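Local coordinates for protein ArsR family transcriptional regulator (Comamonas testosteroni, PDB 6UVU) that represses transcription until antimony(III) relieves it, probably by binding operator DNA as a winged helix-turn-helix dimer of the ArsR family, at residues K69-A72 and V73-L77; L23-S26 and A27-G30; L77-L80 and A81-R84; L39-D42 and T43-R46. All blocks are in the same frame, centred on the assembly; numbering follows the deposited sequence.

Contact 1. Residues K69-A72 and V73-L77; sequences KPQA and VSNQL
The two flat amides of Q71 and N75, one turn apart, meet obliquely at the surface of helix 70-82, their planes 61° apart. Their oxygens come nearest, Q71 OE1 to N75 OD1 at 3.5 Å, an approach of two acceptors that holds no bond. The N75 amide lies instead close to the backbone carbonyl of Q71, with N75 CG 3.2 Å from Q71 O, and its OD1 takes a weak hydrogen bond from Q78 NE2 farther along. By its place after helix 59-65, helix 70-82 is the second helix of the helix-turn-helix, the one that in ArsR-family repressors probably enters the DNA groove.

K69 sits at the N-cap, and its carbonyl begins the run of i to i+4 bonds: V73 N reaches K69 O at 3.1 Å, almost straight at 172°. S74 N to P70 O follows at 2.7 Å, and the next two bonds of the series join N75 N to Q71 O and Q76 N to A72 O. P70, in the first turn, has no N-H to give, which costs nothing where no carbonyl of an earlier turn awaits one.

V73 points inward and packs on L47 of helix 42-54 and A63 of helix 59-65. With V73 CG2 set beside its own backbone N (chi1 of 168° for CG1), this methyl rests 3.5 Å from K69 O, against the N-cap carbonyl.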
ATOM      1  N   LYS B  69      16.731 -18.623   1.734  1.00 38.99           N
ATOM      2  CA  LYS B  69      17.141 -19.833   1.031  1.00 45.19           C
ATOM      3  C   LYS B  69      16.516 -19.871  -0.360  1.00 42.06           C
ATOM      4  O   LYS B  69      15.358 -19.487  -0.528  1.00 40.35           O
ATOM      5  CB  LYS B  69      16.717 -21.071   1.813  1.00 51.32           C
ATOM      6  CG  LYS B  69      17.335 -21.164   3.189  1.00 56.40           C
ATOM      7  CD  LYS B  69      16.433 -21.913   4.161  1.00 59.31           C
ATOM      8  CE  LYS B  69      17.084 -21.974   5.532  1.00 64.78           C
ATOM      9  NZ  LYS B  69      18.501 -22.447   5.436  1.00 63.78           N
ATOM     10  N   PRO B  70      17.250 -20.347  -1.368  1.00 41.65           N
ATOM     11  CA  PRO B  70      16.701 -20.321  -2.734  1.00 43.35           C
ATOM     12  C   PRO B  70      15.359 -21.015  -2.865  1.00 41.96           C
ATOM     13  O   PRO B  70      14.495 -20.537  -3.609  1.00 38.50           O
ATOM     14  CB  PRO B  70      17.785 -21.028  -3.561  1.00 44.03           C
ATOM     15  CG  PRO B  70      19.030 -20.876  -2.758  1.00 46.96           C
ATOM     16  CD  PRO B  70      18.595 -20.939  -1.326  1.00 45.19           C
ATOM     17  N   GLN B  71      15.145 -22.119  -2.147  1.00 45.96           N
ATOM     18  CA  GLN B  71      13.922 -22.894  -2.361  1.00 49.84           C
ATOM     19  C   GLN B  71      12.685 -22.130  -1.899  1.00 47.80           C
ATOM     20  O   GLN B  71      11.657 -22.129  -2.587  1.00 42.49           O
ATOM     21  CB  GLN B  71      14.019 -24.249  -1.660  1.00 53.27           C
ATOM     22  CG  GLN B  71      14.219 -25.414  -2.625  1.00 56.79           C
ATOM     23  CD  GLN B  71      13.201 -25.416  -3.768  1.00 56.44           C
ATOM     24  OE1 GLN B  71      11.997 -25.269  -3.545  1.00 57.11           O
ATOM     25  NE2 GLN B  71      13.689 -25.574  -4.998  1.00 51.45           N
ATOM     26  N   ALA B  72      12.769 -21.474  -0.737  1.00 43.23           N
ATOM     27  CA  ALA B  72      11.673 -20.631  -0.280  1.00 40.47           C
ATOM     28  C   ALA B  72      11.468 -19.436  -1.205  1.00 38.75           C
ATOM     29  O   ALA B  72      10.326 -19.071  -1.514  1.00 38.38           O
ATOM     30  CB  ALA B  72      11.946 -20.161   1.148  1.00 39.17           C
ATOM     31  N   VAL B  73      12.561 -18.796  -1.639  1.00 35.56           N
ATOM     32  CA  VAL B  73      12.446 -17.665  -2.561  1.00 34.44           C
ATOM     33  C   VAL B  73      11.824 -18.124  -3.871  1.00 34.60           C
ATOM     34  O   VAL B  73      10.959 -17.446  -4.447  1.00 31.90           O
ATOM     35  CB  VAL B  73      13.822 -17.007  -2.797  1.00 34.54           C
ATOM     36  CG1 VAL B  73      13.757 -16.037  -3.974  1.00 33.82           C
ATOM     37  CG2 VAL B  73      14.304 -16.278  -1.553  1.00 37.83           C
ATOM     38  N   SER B  74      12.255 -19.292  -4.357  1.00 34.33           N
ATOM     39  CA  SER B  74      11.734 -19.805  -5.617  1.00 32.52           C
ATOM     40  C   SER B  74      10.227 -19.947  -5.550  1.00 32.28           C
ATOM     41  O   SER B  74       9.505 -19.496  -6.445  1.00 29.90           O
ATOM     42  CB  SER B  74      12.381 -21.150  -5.958  1.00 33.83           C
ATOM     43  OG  SER B  74      11.748 -21.736  -7.089  1.00 33.54           O
ATOM     44  N   ASN B  75       9.731 -20.545  -4.473  1.00 33.68           N
ATOM     45  CA  ASN B  75       8.296 -20.745  -4.370  1.00 33.86           C
ATOM     46  C   ASN B  75       7.580 -19.406  -4.327  1.00 32.44           C
ATOM     47  O   ASN B  75       6.579 -19.213  -5.023  1.00 32.94           O
ATOM     48  CB  ASN B  75       7.986 -21.624  -3.157  1.00 38.21           C
ATOM     49  CG  ASN B  75       8.663 -23.014  -3.247  1.00 40.68           C
ATOM     50  OD1 ASN B  75       9.103 -23.454  -4.327  1.00 35.38           O
ATOM     51  ND2 ASN B  75       8.749 -23.701  -2.108  1.00 42.34           N
ATOM     52  N   GLN B  76       8.140 -18.439  -3.589  1.00 32.63           N
ATOM     53  CA  GLN B  76       7.560 -17.100  -3.519  1.00 31.02           C
ATOM     54  C   GLN B  76       7.468 -16.455  -4.896  1.00 30.66           C
ATOM     55  O   GLN B  76       6.487 -15.768  -5.205  1.00 31.40           O
ATOM     56  CB  GLN B  76       8.397 -16.221  -2.590  1.00 35.64           C
ATOM     57  CG  GLN B  76       8.289 -16.554  -1.110  1.00 38.14           C
ATOM     58  CD  GLN B  76       7.315 -15.639  -0.384  1.00 41.37           C
ATOM     59  OE1 GLN B  76       6.282 -15.241  -0.935  1.00 44.24           O
ATOM     60  NE2 GLN B  76       7.647 -15.289   0.858  1.00 42.42           N
ATOM     61  N   LEU B  77       8.491 -16.650  -5.738  1.00 28.94           N
ATOM     62  CA  LEU B  77       8.484 -15.985  -7.037  1.00 28.04           C
ATOM     63  C   LEU B  77       7.481 -16.628  -7.992  1.00 26.55           C
ATOM     64  O   LEU B  77       6.758 -15.920  -8.708  1.00 25.24           O
ATOM     65  CB  LEU B  77       9.887 -15.981  -7.639  1.00 27.34           C
ATOM     66  CG  LEU B  77      10.913 -15.111  -6.918  1.00 26.19           C
ATOM     67  CD1 LEU B  77      12.284 -15.398  -7.452  1.00 25.83           C
ATOM     68  CD2 LEU B  77      10.586 -13.643  -7.072  1.00 27.22           C
TER

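Contact 2. Residues L23-S26 and A27-G30; sequences LITS and AEAG
T25 and E28 hold each other in a capping box at the start of helix 26-39, each side chain reaching the other's backbone N-H. Of the hydrogen bonds, the outgoing one is E28 N to T25 OG1 at 3.1 Å, nearly straight at 172°. The return bond runs from T25 N to E28 OE1 at 2.9 Å and meets the anti side of the carboxylate, 19° out of its plane. A chi1 of 76° places OG1 between the backbone N and the carbonyl carbon of T25, turned to the helix start, where A27 N also makes a weak bond to it. Behind the box, A29 N bonds to T25 O at 2.8 Å and opens the regular helical pattern.

Charge and water complete the carboxylate's surroundings. E28 OE2 forms a salt bridge with R21, while a water donates to L23 O and may also bridge to E28 OE1.

The apolar part is I24, whose CD1 lies 3.7 Å from A29 CB and whose CG1 runs past E28 CB in the opposite direction. I24 also faces I115 of the second subunit, and its backbone N and O bond to H49 and R46 of that subunit.

Together these bonds give E28 N and A29 N good acceptors, and A27 N a weak one. They tie the preceding loop to the helix, while I24 joins that loop to the second subunit; the negative carboxylate at the helix N-terminus is probably favoured by the helix dipole as well as by R21.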
ATOM      1  N   LEU B  23     -17.297   8.655  -3.372  1.00 28.68           N
ATOM      2  CA  LEU B  23     -16.835   7.610  -2.477  1.00 28.43           C
ATOM      3  C   LEU B  23     -16.589   6.308  -3.233  1.00 28.50           C
ATOM      4  O   LEU B  23     -17.438   5.843  -4.001  1.00 26.65           O
ATOM      5  CB  LEU B  23     -17.859   7.397  -1.362  1.00 27.33           C
ATOM      6  CG  LEU B  23     -17.411   6.431  -0.270  1.00 29.59           C
ATOM      7  CD1 LEU B  23     -16.191   6.984   0.457  1.00 28.82           C
ATOM      8  CD2 LEU B  23     -18.569   6.144   0.700  1.00 28.19           C
ATOM      9  N   ILE B  24     -15.393   5.750  -3.045  1.00 28.64           N
ATOM     10  CA  ILE B  24     -15.027   4.519  -3.728  1.00 31.41           C
ATOM     11  C   ILE B  24     -16.027   3.425  -3.362  1.00 29.73           C
ATOM     12  O   ILE B  24     -16.421   3.281  -2.197  1.00 30.30           O
ATOM     13  CB  ILE B  24     -13.581   4.135  -3.377  1.00 33.47           C
ATOM     14  CG1 ILE B  24     -13.160   2.875  -4.111  1.00 39.31           C
ATOM     15  CG2 ILE B  24     -13.404   3.920  -1.888  1.00 34.28           C
ATOM     16  CD1 ILE B  24     -11.875   2.318  -3.570  1.00 43.59           C
ATOM     17  N   THR B  25     -16.483   2.687  -4.368  1.00 29.44           N
ATOM     18  CA  THR B  25     -17.441   1.617  -4.129  1.00 30.82           C
ATOM     19  C   THR B  25     -16.703   0.344  -3.727  1.00 32.03           C
ATOM     20  O   THR B  25     -15.494   0.212  -3.923  1.00 26.65           O
ATOM     21  CB  THR B  25     -18.299   1.363  -5.377  1.00 32.47           C
ATOM     22  OG1 THR B  25     -17.541   0.652  -6.362  1.00 31.38           O
ATOM     23  CG2 THR B  25     -18.752   2.680  -5.995  1.00 32.22           C
ATOM     24  N   SER B  26     -17.446  -0.605  -3.153  1.00 37.69           N
ATOM     25  CA  SER B  26     -16.843  -1.897  -2.839  1.00 39.62           C
ATOM     26  C   SER B  26     -16.339  -2.602  -4.096  1.00 37.70           C
ATOM     27  O   SER B  26     -15.413  -3.416  -4.018  1.00 38.47           O
ATOM     28  CB  SER B  26     -17.841  -2.782  -2.092  1.00 41.19           C
ATOM     29  OG  SER B  26     -17.975  -2.364  -0.743  1.00 43.68           O
ATOM     30  N   ALA B  27     -16.916  -2.291  -5.258  1.00 40.36           N
ATOM     31  CA  ALA B  27     -16.442  -2.879  -6.508  1.00 42.14           C
ATOM     32  C   ALA B  27     -15.075  -2.332  -6.892  1.00 40.46           C
ATOM     33  O   ALA B  27     -14.157  -3.094  -7.213  1.00 46.39           O
ATOM     34  CB  ALA B  27     -17.454  -2.629  -7.629  1.00 42.13           C
ATOM     35  N   GLU B  28     -14.918  -1.005  -6.882  1.00 39.98           N
ATOM     36  CA  GLU B  28     -13.608  -0.423  -7.171  1.00 41.16           C
ATOM     37  C   GLU B  28     -12.601  -0.737  -6.071  1.00 39.26           C
ATOM     38  O   GLU B  28     -11.404  -0.865  -6.343  1.00 41.39           O
ATOM     39  CB  GLU B  28     -13.719   1.092  -7.340  1.00 43.19           C
ATOM     40  CG  GLU B  28     -14.948   1.572  -8.081  1.00 46.49           C
ATOM     41  CD  GLU B  28     -15.122   3.069  -7.957  1.00 45.06           C
ATOM     42  OE1 GLU B  28     -15.793   3.521  -7.008  1.00 50.92           O
ATOM     43  OE2 GLU B  28     -14.564   3.801  -8.791  1.00 49.25           O
ATOM     44  N   ALA B  29     -13.059  -0.848  -4.824  1.00 38.43           N
ATOM     45  CA  ALA B  29     -12.151  -1.178  -3.733  1.00 44.54           C
ATOM     46  C   ALA B  29     -11.536  -2.557  -3.904  1.00 47.61           C
ATOM     47  O   ALA B  29     -10.396  -2.764  -3.482  1.00 50.16           O
ATOM     48  CB  ALA B  29     -12.876  -1.091  -2.389  1.00 41.06           C
ATOM     49  N   GLY B  30     -12.255  -3.486  -4.539  1.00 52.89           N
ATOM     50  CA  GLY B  30     -11.752  -4.844  -4.669  1.00 48.70           C
ATOM     51  C   GLY B  30     -10.431  -4.922  -5.407  1.00 46.29           C
ATOM     52  O   GLY B  30      -9.504  -5.605  -4.968  1.00 51.06           O
TER
HETATM   53  O   HOH W   1     -17.318   6.258  -6.603  1.00 40.55           O

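Contact 3. Residues L77-L80 and A81-R84; sequences LQRL and ADRR
R79 and D82 run side by side on the exposed side of helix 70-82 and join in a salt bridge, R79 NH2 to D82 OD2 at 2.5 Å, a short distance whose exact value is doubtful. Their planes are nearly parallel, 9° apart, yet the carboxylate oxygen approaches the guanidinium obliquely. Bends at chi2 and chi3 bring the arginine's end alongside D82, three residues on.

Next to this pair, the R83 guanidinium has D82 CB over one face, 3.4 Å above its plane and toward the rim. R83 CG also passes 3.1 Å from R79 O, the carbonyl that receives R83 N at 2.9 Å.

The backbone beneath sets these positions. A81 N to L77 O is an almost straight bond at 169°, and D82 N to Q78 O continues the pattern. On the inner side L77 packs on V59 and L62 of helix 59-65, while L77 and L80 both rest on L86 of strand 86-91.

R84 then takes positive phi (70°) and its N bonds to A81 O at 2.8 Å. This reversal is a Schellman motif, closing the putative recognition helix just before the strands that form the wing of the winged helix-turn-helix.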
ATOM      1  N   LEU B  77       8.491 -16.650  -5.738  1.00 28.94           N
ATOM      2  CA  LEU B  77       8.484 -15.985  -7.037  1.00 28.04           C
ATOM      3  C   LEU B  77       7.481 -16.628  -7.992  1.00 26.55           C
ATOM      4  O   LEU B  77       6.758 -15.920  -8.708  1.00 25.24           O
ATOM      5  CB  LEU B  77       9.887 -15.981  -7.639  1.00 27.34           C
ATOM      6  CG  LEU B  77      10.913 -15.111  -6.918  1.00 26.19           C
ATOM      7  CD1 LEU B  77      12.284 -15.398  -7.452  1.00 25.83           C
ATOM      8  CD2 LEU B  77      10.586 -13.643  -7.072  1.00 27.22           C
ATOM      9  N   GLN B  78       7.406 -17.962  -8.025  1.00 27.93           N
ATOM     10  CA  GLN B  78       6.404 -18.554  -8.909  1.00 31.60           C
ATOM     11  C   GLN B  78       4.985 -18.155  -8.495  1.00 31.45           C
ATOM     12  O   GLN B  78       4.115 -18.003  -9.358  1.00 26.51           O
ATOM     13  CB  GLN B  78       6.555 -20.078  -9.003  1.00 36.62           C
ATOM     14  CG  GLN B  78       7.270 -20.781  -7.863  1.00 44.21           C
ATOM     15  CD  GLN B  78       7.980 -22.070  -8.317  1.00 49.12           C
ATOM     16  OE1 GLN B  78       7.761 -22.542  -9.438  1.00 61.15           O
ATOM     17  NE2 GLN B  78       8.835 -22.632  -7.450  1.00 44.52           N
ATOM     18  N   ARG B  79       4.741 -17.908  -7.203  1.00 31.36           N
ATOM     19  CA  ARG B  79       3.420 -17.422  -6.790  1.00 30.23           C
ATOM     20  C   ARG B  79       3.143 -16.028  -7.338  1.00 26.69           C
ATOM     21  O   ARG B  79       2.039 -15.753  -7.829  1.00 25.08           O
ATOM     22  CB  ARG B  79       3.286 -17.412  -5.264  1.00 35.62           C
ATOM     23  CG  ARG B  79       3.572 -18.726  -4.592  1.00 39.89           C
ATOM     24  CD  ARG B  79       2.527 -19.769  -4.971  1.00 43.01           C
ATOM     25  NE  ARG B  79       3.169 -21.069  -5.109  1.00 43.95           N
ATOM     26  CZ  ARG B  79       3.573 -21.574  -6.271  1.00 47.28           C
ATOM     27  NH1 ARG B  79       4.166 -22.756  -6.304  1.00 46.54           N
ATOM     28  NH2 ARG B  79       3.370 -20.910  -7.408  1.00 42.93           N
ATOM     29  N   LEU B  80       4.115 -15.109  -7.205  1.00 23.56           N
ATOM     30  CA  LEU B  80       3.938 -13.766  -7.766  1.00 24.24           C
ATOM     31  C   LEU B  80       3.706 -13.835  -9.273  1.00 23.79           C
ATOM     32  O   LEU B  80       2.901 -13.075  -9.827  1.00 22.17           O
ATOM     33  CB  LEU B  80       5.157 -12.877  -7.467  1.00 24.00           C
ATOM     34  CG  LEU B  80       5.239 -11.961  -6.226  1.00 25.08           C
ATOM     35  CD1 LEU B  80       3.869 -11.459  -5.785  1.00 24.35           C
ATOM     36  CD2 LEU B  80       5.967 -12.635  -5.071  1.00 24.18           C
ATOM     37  N   ALA B  81       4.431 -14.730  -9.955  1.00 25.11           N
ATOM     38  CA  ALA B  81       4.170 -14.984 -11.366  1.00 24.91           C
ATOM     39  C   ALA B  81       2.757 -15.525 -11.582  1.00 23.74           C
ATOM     40  O   ALA B  81       2.047 -15.061 -12.479  1.00 20.37           O
ATOM     41  CB  ALA B  81       5.219 -15.956 -11.923  1.00 25.21           C
ATOM     42  N   ASP B  82       2.327 -16.497 -10.762  1.00 25.30           N
ATOM     43  CA  ASP B  82       0.943 -16.989 -10.837  1.00 28.52           C
ATOM     44  C   ASP B  82      -0.063 -15.843 -10.744  1.00 27.46           C
ATOM     45  O   ASP B  82      -1.045 -15.804 -11.496  1.00 29.16           O
ATOM     46  CB  ASP B  82       0.662 -18.018  -9.728  1.00 28.99           C
ATOM     47  CG  ASP B  82       1.415 -19.322  -9.927  1.00 30.50           C
ATOM     48  OD1 ASP B  82       1.896 -19.572 -11.048  1.00 31.75           O
ATOM     49  OD2 ASP B  82       1.524 -20.109  -8.963  1.00 30.96           O
ATOM     50  N   ARG B  83       0.178 -14.881  -9.844  1.00 27.92           N
ATOM     51  CA  ARG B  83      -0.727 -13.745  -9.698  1.00 26.12           C
ATOM     52  C   ARG B  83      -0.486 -12.675 -10.748  1.00 24.06           C
ATOM     53  O   ARG B  83      -1.100 -11.611 -10.671  1.00 20.48           O
ATOM     54  CB  ARG B  83      -0.604 -13.127  -8.300  1.00 28.70           C
ATOM     55  CG  ARG B  83      -0.554 -14.122  -7.127  1.00 31.42           C
ATOM     56  CD  ARG B  83      -1.932 -14.628  -6.653  1.00 31.81           C
ATOM     57  NE  ARG B  83      -2.554 -15.567  -7.594  1.00 32.57           N
ATOM     58  CZ  ARG B  83      -2.332 -16.882  -7.628  1.00 34.10           C
ATOM     59  NH1 ARG B  83      -1.488 -17.455  -6.775  1.00 29.71           N
ATOM     60  NH2 ARG B  83      -2.958 -17.630  -8.530  1.00 35.61           N
ATOM     61  N   ARG B  84       0.421 -12.919 -11.694  1.00 24.23           N
ATOM     62  CA  ARG B  84       0.717 -12.004 -12.800  1.00 23.76           C
ATOM     63  C   ARG B  84       1.428 -10.737 -12.340  1.00 22.93           C
ATOM     64  O   ARG B  84       1.332  -9.695 -12.988  1.00 22.56           O
ATOM     65  CB  ARG B  84      -0.544 -11.653 -13.595  1.00 25.98           C
ATOM     66  CG  ARG B  84      -1.104 -12.850 -14.358  1.00 30.47           C
ATOM     67  CD  ARG B  84      -2.531 -12.642 -14.779  1.00 32.13           C
ATOM     68  NE  ARG B  84      -3.353 -12.127 -13.679  1.00 36.64           N
ATOM     69  CZ  ARG B  84      -3.924 -12.875 -12.736  1.00 40.25           C
ATOM     70  NH1 ARG B  84      -3.775 -14.202 -12.725  1.00 38.95           N
ATOM     71  NH2 ARG B  84      -4.646 -12.286 -11.791  1.00 41.11           N
TER

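Contact 4. Residues L39-D42 and T43-R46; sequences LAND and TRLR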
ATOM      1  N   LEU B  39       1.308  -6.451  -1.564  1.00 18.84           N
ATOM      2  CA  LEU B  39       2.410  -5.724  -0.948  1.00 19.11           C
ATOM      3  C   LEU B  39       2.467  -5.848   0.573  1.00 20.18           C
ATOM      4  O   LEU B  39       3.513  -5.529   1.160  1.00 21.00           O
ATOM      5  CB  LEU B  39       2.314  -4.253  -1.328  1.00 20.47           C
ATOM      6  CG  LEU B  39       2.606  -4.003  -2.798  1.00 20.64           C
ATOM      7  CD1 LEU B  39       2.015  -2.687  -3.156  1.00 21.40           C
ATOM      8  CD2 LEU B  39       4.119  -4.034  -3.051  1.00 21.12           C
ATOM      9  N   ALA B  40       1.391  -6.295   1.228  1.00 19.74           N
ATOM     10  CA  ALA B  40       1.345  -6.283   2.691  1.00 19.57           C
ATOM     11  C   ALA B  40       2.038  -7.489   3.309  1.00 19.21           C
ATOM     12  O   ALA B  40       1.429  -8.198   4.127  1.00 20.20           O
ATOM     13  CB  ALA B  40      -0.108  -6.224   3.176  1.00 18.81           C
ATOM     14  N   ASN B  41       3.295  -7.728   2.931  1.00 19.83           N
ATOM     15  CA  ASN B  41       4.113  -8.788   3.510  1.00 21.03           C
ATOM     16  C   ASN B  41       5.584  -8.393   3.439  1.00 21.97           C
ATOM     17  O   ASN B  41       6.092  -8.042   2.372  1.00 21.22           O
ATOM     18  CB  ASN B  41       3.898 -10.121   2.793  1.00 22.00           C
ATOM     19  CG  ASN B  41       4.796 -11.228   3.324  1.00 23.64           C
ATOM     20  OD1 ASN B  41       5.892 -11.450   2.816  1.00 25.43           O
ATOM     21  ND2 ASN B  41       4.325 -11.933   4.346  1.00 23.08           N
ATOM     22  N   ASP B  42       6.245  -8.447   4.592  1.00 24.40           N
ATOM     23  CA  ASP B  42       7.660  -8.137   4.759  1.00 28.90           C
ATOM     24  C   ASP B  42       8.536  -8.753   3.665  1.00 25.26           C
ATOM     25  O   ASP B  42       9.220  -8.051   2.920  1.00 24.06           O
ATOM     26  CB  ASP B  42       8.076  -8.646   6.146  1.00 35.46           C
ATOM     27  CG  ASP B  42       9.190  -7.844   6.754  1.00 47.66           C
ATOM     28  OD1 ASP B  42      10.355  -8.028   6.328  1.00 59.74           O
ATOM     29  OD2 ASP B  42       8.898  -7.038   7.672  1.00 55.75           O
ATOM     30  N   THR B  43       8.488 -10.077   3.548  1.00 25.72           N
ATOM     31  CA  THR B  43       9.366 -10.787   2.624  1.00 26.77           C
ATOM     32  C   THR B  43       9.038 -10.469   1.173  1.00 23.20           C
ATOM     33  O   THR B  43       9.948 -10.249   0.366  1.00 24.71           O
ATOM     34  CB  THR B  43       9.266 -12.289   2.889  1.00 29.07           C
ATOM     35  OG1 THR B  43       9.948 -12.579   4.115  1.00 28.33           O
ATOM     36  CG2 THR B  43       9.875 -13.094   1.753  1.00 29.40           C
ATOM     37  N   ARG B  44       7.745 -10.428   0.819  1.00 22.32           N
ATOM     38  CA  ARG B  44       7.374 -10.131  -0.563  1.00 20.67           C
ATOM     39  C   ARG B  44       7.847  -8.750  -0.974  1.00 18.80           C
ATOM     40  O   ARG B  44       8.259  -8.540  -2.120  1.00 17.52           O
ATOM     41  CB  ARG B  44       5.865 -10.218  -0.764  1.00 20.16           C
ATOM     42  CG  ARG B  44       5.293 -11.615  -0.742  1.00 20.72           C
ATOM     43  CD  ARG B  44       3.977 -11.661  -1.483  1.00 18.93           C
ATOM     44  NE  ARG B  44       2.936 -11.013  -0.726  1.00 19.43           N
ATOM     45  CZ  ARG B  44       2.299 -11.558   0.306  1.00 20.60           C
ATOM     46  NH1 ARG B  44       2.603 -12.779   0.728  1.00 22.10           N
ATOM     47  NH2 ARG B  44       1.366 -10.860   0.931  1.00 18.52           N
ATOM     48  N   LEU B  45       7.770  -7.790  -0.054  1.00 19.86           N
ATOM     49  CA  LEU B  45       8.114  -6.415  -0.379  1.00 20.75           C
ATOM     50  C   LEU B  45       9.612  -6.277  -0.606  1.00 19.86           C
ATOM     51  O   LEU B  45      10.048  -5.571  -1.519  1.00 19.55           O
ATOM     52  CB  LEU B  45       7.639  -5.488   0.747  1.00 21.79           C
ATOM     53  CG  LEU B  45       7.731  -3.982   0.481  1.00 24.09           C
ATOM     54  CD1 LEU B  45       6.767  -3.579  -0.630  1.00 27.21           C
ATOM     55  CD2 LEU B  45       7.462  -3.130   1.735  1.00 25.46           C
ATOM     56  N   ARG B  46      10.414  -6.938   0.226  1.00 21.75           N
ATOM     57  CA  ARG B  46      11.861  -6.929   0.032  1.00 21.93           C
ATOM     58  C   ARG B  46      12.242  -7.630  -1.261  1.00 19.48           C
ATOM     59  O   ARG B  46      13.134  -7.167  -1.977  1.00 19.44           O
ATOM     60  CB  ARG B  46      12.553  -7.593   1.225  1.00 22.93           C
ATOM     61  CG  ARG B  46      12.364  -6.860   2.545  1.00 24.21           C
ATOM     62  CD  ARG B  46      13.269  -7.463   3.598  1.00 26.32           C
ATOM     63  NE  ARG B  46      14.670  -7.141   3.350  1.00 26.81           N
ATOM     64  CZ  ARG B  46      15.660  -8.020   3.467  1.00 28.03           C
ATOM     65  NH1 ARG B  46      15.386  -9.272   3.808  1.00 27.51           N
ATOM     66  NH2 ARG B  46      16.920  -7.657   3.236  1.00 26.02           N
TER
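A chi1 of 177° sets N41 CG opposite its own backbone N and carries the amide oxygen over the start of helix 42-54, where OD1 accepts from R44 N at 2.9 Å. The donor lies in the carbonyl plane, on a lone pair, and the bond is fairly straight at 163°. R44 in turn bends at chi3, bringing its guanidinium back under the asparagine: N41 CB sits 3.2 Å above the centre of one face, and the amide and guanidinium planes are stacked, 22° apart.

The guanidinium is fixed in orientation by more than stacking, for NE and NH2 bond to the carbonyls of V38 and K37 at the end of the preceding helix. Backbone bonds from L45 N to N41 O (3.0 Å) and from R46 N to D42 O start the helix proper. L39 CD2 and L45 CD1 touch at 3.6 Å across the turn, backed by M107 and L108 of helix 102-121 and by F36 and V32 of the second subunit. R46 NE bonds to I24 O of that subunit.

A40, centre of an inverse gamma turn, separates helix 26-39 from an asparagine N-cap: a tight helix-to-helix corner at the dimer interface of this ArsR-type fold.

How the contacts relate
Contacts 1 and 3 are successive portions of helix 70-82, sharing L77, with centres about 11 Å apart; one holds its N-cap, the other its Schellman end. Contact 4 packs against both: Q76 NE2 of contact 1 lies 3.3 Å from T43 CG2, and L80 CD2 of contact 3 lies 4.2 Å from R44 CD, so the start of helix 42-54 packs along the probable recognition helix. Contact 2 stands apart, its centre about 33 Å from that of contact 1, on the opposite side of the chain's centre. Yet contacts 2 and 4 are complementary across the dimer, since R46 of one subunit bonds to I24 O of the other.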